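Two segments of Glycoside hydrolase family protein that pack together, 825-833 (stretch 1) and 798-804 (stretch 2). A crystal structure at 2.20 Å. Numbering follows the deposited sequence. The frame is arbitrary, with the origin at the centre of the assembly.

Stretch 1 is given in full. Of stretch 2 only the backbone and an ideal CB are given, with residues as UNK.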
# COMPACT_ATOMS: atom_id res chain seq x y z
N ILE A 825 20.30 15.53 -14.06
CA ILE A 825 21.76 15.52 -14.09
C ILE A 825 22.32 14.32 -14.85
O ILE A 825 23.50 14.35 -15.22
CB ILE A 825 22.35 15.55 -12.67
CG1 ILE A 825 22.01 14.28 -11.91
CG2 ILE A 825 21.84 16.76 -11.89
CD1 ILE A 825 22.54 14.26 -10.51
N ALA A 826 21.53 13.29 -15.10
CA ALA A 826 22.05 12.11 -15.79
C ALA A 826 20.90 11.25 -16.28
O ALA A 826 19.78 11.35 -15.78
CB ALA A 826 22.97 11.28 -14.88
N THR A 827 21.22 10.33 -17.37
CA THR A 827 20.24 9.26 -17.51
C THR A 827 20.67 8.06 -16.67
O THR A 827 21.87 7.81 -16.51
CB THR A 827 20.09 8.81 -18.96
OG1 THR A 827 19.27 7.64 -19.01
CG2 THR A 827 21.45 8.47 -19.61
N PRO A 828 19.70 7.31 -16.14
CA PRO A 828 20.03 6.05 -15.45
C PRO A 828 20.17 4.84 -16.37
O PRO A 828 20.53 3.76 -15.89
CB PRO A 828 18.83 5.85 -14.52
CG PRO A 828 17.70 6.38 -15.33
CD PRO A 828 18.26 7.62 -16.04
N SER A 829 19.88 5.00 -17.66
CA SER A 829 19.75 3.89 -18.59
C SER A 829 20.88 3.91 -19.63
O SER A 829 21.47 4.96 -19.90
CB SER A 829 18.39 3.95 -19.30
OG SER A 829 18.28 2.98 -20.32
N ASN A 830 21.19 2.73 -20.18
CA ASN A 830 22.12 2.57 -21.29
C ASN A 830 21.44 2.69 -22.65
O ASN A 830 22.13 2.64 -23.68
CB ASN A 830 22.80 1.20 -21.24
CG ASN A 830 23.99 1.17 -20.32
OD1 ASN A 830 24.63 2.19 -20.08
ND2 ASN A 830 24.31 -0.03 -19.81
N THR A 831 20.11 2.82 -22.68
CA THR A 831 19.38 2.78 -23.94
C THR A 831 19.90 3.83 -24.92
O THR A 831 20.22 3.52 -26.08
CB THR A 831 17.88 2.96 -23.69
OG1 THR A 831 17.39 1.79 -23.03
CG2 THR A 831 17.10 3.17 -25.01
N SER A 832 20.04 5.08 -24.47
CA SER A 832 20.45 6.13 -25.39
C SER A 832 21.89 5.95 -25.84
O SER A 832 22.21 6.21 -27.01
CB SER A 832 20.21 7.51 -24.77
OG SER A 832 20.85 7.65 -23.51
N ALA A 833 22.79 5.48 -24.96
CA ALA A 833 24.15 5.23 -25.40
C ALA A 833 24.20 4.08 -26.40
O ALA A 833 24.90 4.15 -27.42
CB ALA A 833 25.07 4.94 -24.21
N UNK A 798 13.51 12.34 -10.19
CA UNK A 798 13.57 12.74 -11.59
C UNK A 798 14.84 13.49 -11.95
O UNK A 798 15.05 13.78 -13.13
CB UNK A 798 12.36 13.61 -11.93
N UNK A 799 15.71 13.80 -10.98
CA UNK A 799 17.04 14.26 -11.33
C UNK A 799 17.80 13.24 -12.18
O UNK A 799 18.74 13.61 -12.89
CB UNK A 799 17.83 14.57 -10.06
N UNK A 800 17.43 11.97 -12.12
CA UNK A 800 17.88 10.98 -13.10
C UNK A 800 16.72 10.76 -14.05
O UNK A 800 15.66 10.28 -13.65
CB UNK A 800 18.32 9.67 -12.44
N UNK A 801 16.93 11.09 -15.32
CA UNK A 801 15.87 10.99 -16.30
C UNK A 801 16.39 10.38 -17.59
O UNK A 801 17.49 10.67 -18.06
CB UNK A 801 15.26 12.37 -16.57
N UNK A 802 15.56 9.53 -18.16
CA UNK A 802 15.93 8.81 -19.36
C UNK A 802 15.68 9.68 -20.59
O UNK A 802 14.90 10.65 -20.56
CB UNK A 802 15.15 7.50 -19.46
N UNK A 803 16.38 9.37 -21.68
CA UNK A 803 16.17 10.13 -22.91
C UNK A 803 14.72 10.04 -23.35
O UNK A 803 14.12 11.03 -23.76
CB UNK A 803 17.09 9.63 -24.02
N UNK A 804 14.14 8.84 -23.26
CA UNK A 804 12.74 8.64 -23.64
C UNK A 804 11.81 9.56 -22.85
O UNK A 804 10.88 10.15 -23.41
CB UNK A 804 12.34 7.18 -23.42

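Position 798 is out of reach of stretch 1. No atom of stretch 1 comes within 5.5 Å of its ideal CB, so stretch 1 sets no preference. The residue is Ser-798, whose OG is hydrogen-bonded elsewhere in the structure.

At position 799 the backbone does the main work. Its O accepts from Ile-825 N at 2.7 Å, a backbone bond that does not depend on the side chain. CA-to-CB points sideways, and the ideal CB is 4.6 Å from Ile-825 CG1. A small side chain, polar or apolar, would fit beside the isoleucine. The residue is Ser-799. Its OG is 4.4 Å from Ile-825 CD1.

Position 800 is bridged by its backbone to Ala-826, with the two CA atoms 5.1 Å apart. Its CA makes a CA-H...O contact with Ala-826 O at 3.3 Å. CB leaves sideways, 4.1 Å from Pro-828 CD. Ile-825 and Ala-826 offer methyl groups and no charge, so a flat ring or a medium-sized aliphatic chain would suit. The residue is His-800, with chi1 in m. Its ring meets both neighbours obliquely: CE1 is 4.3 Å from Ile-825 CD1, and CD2 is 4.4 Å from Ala-826 CB. A weak hydrogen bond of 3.3 Å joins its ND1 to Ser-799 OG.

Position 801 turns its CB away from stretch 1, which therefore says little about the side chain. The backbone needs a free N-H, which excludes proline: N donates to Ala-826 O at 2.9 Å. The O lies 3.1 Å from Thr-827 CA in a second CA-H...O contact. The residue is Met-801, present as selenomethionine, with chi1 and chi2 both t.

At position 802 CB points sideways, 4.1 Å from Thr-827 OG1 and 4.8 Å from Ser-829 CB. Serine, threonine, alanine or valine would be reasonable. The residue is Thr-802, just before a helix, but its side chain makes no capping bond. Its OG1 packs 3.7 Å from Ser-829 CB.

Position 803 begins the helix and points CB toward stretch 1, 3.8 Å from Ser-832 CB. An aliphatic side chain could cover that carbon. The residue is Leu-803, whose CD2 reaches Ser-832 CB at 3.7 Å. Its N donates to a water at 3.2 Å; the same water hydrogen-bonds Thr-827 OG1 at 3.1 Å and Ser-832 OG at 3.0 Å, linking the stretches.

Position 804 points sideways, with nothing of stretch 1 near its CB. Many helix-compatible residues would do. It is Ala-804.

Stretch 2 (798-804) SSHMTLA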
# COMPACT_ATOMS: atom_id res chain seq x y z
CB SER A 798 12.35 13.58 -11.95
OG SER A 798 12.30 14.71 -11.12
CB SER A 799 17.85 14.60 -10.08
OG SER A 799 18.32 13.42 -9.46
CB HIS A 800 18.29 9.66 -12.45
CG HIS A 800 19.53 9.75 -11.61
ND1 HIS A 800 19.60 10.52 -10.47
CD2 HIS A 800 20.73 9.14 -11.73
CE1 HIS A 800 20.80 10.39 -9.93
NE2 HIS A 800 21.50 9.55 -10.67
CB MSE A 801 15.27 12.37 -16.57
CG MSE A 801 14.05 12.35 -17.47
SE MSE A 801 13.44 14.16 -17.78
CE MSE A 801 12.86 14.58 -15.99
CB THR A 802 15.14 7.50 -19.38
OG1 THR A 802 15.83 6.54 -20.17
CG2 THR A 802 13.75 7.73 -19.90
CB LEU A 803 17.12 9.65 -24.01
CG LEU A 803 16.90 10.38 -25.35
CD1 LEU A 803 17.06 11.89 -25.20
CD2 LEU A 803 17.84 9.85 -26.42
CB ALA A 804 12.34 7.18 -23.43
O HOH W 1 18.45 6.89 -21.87
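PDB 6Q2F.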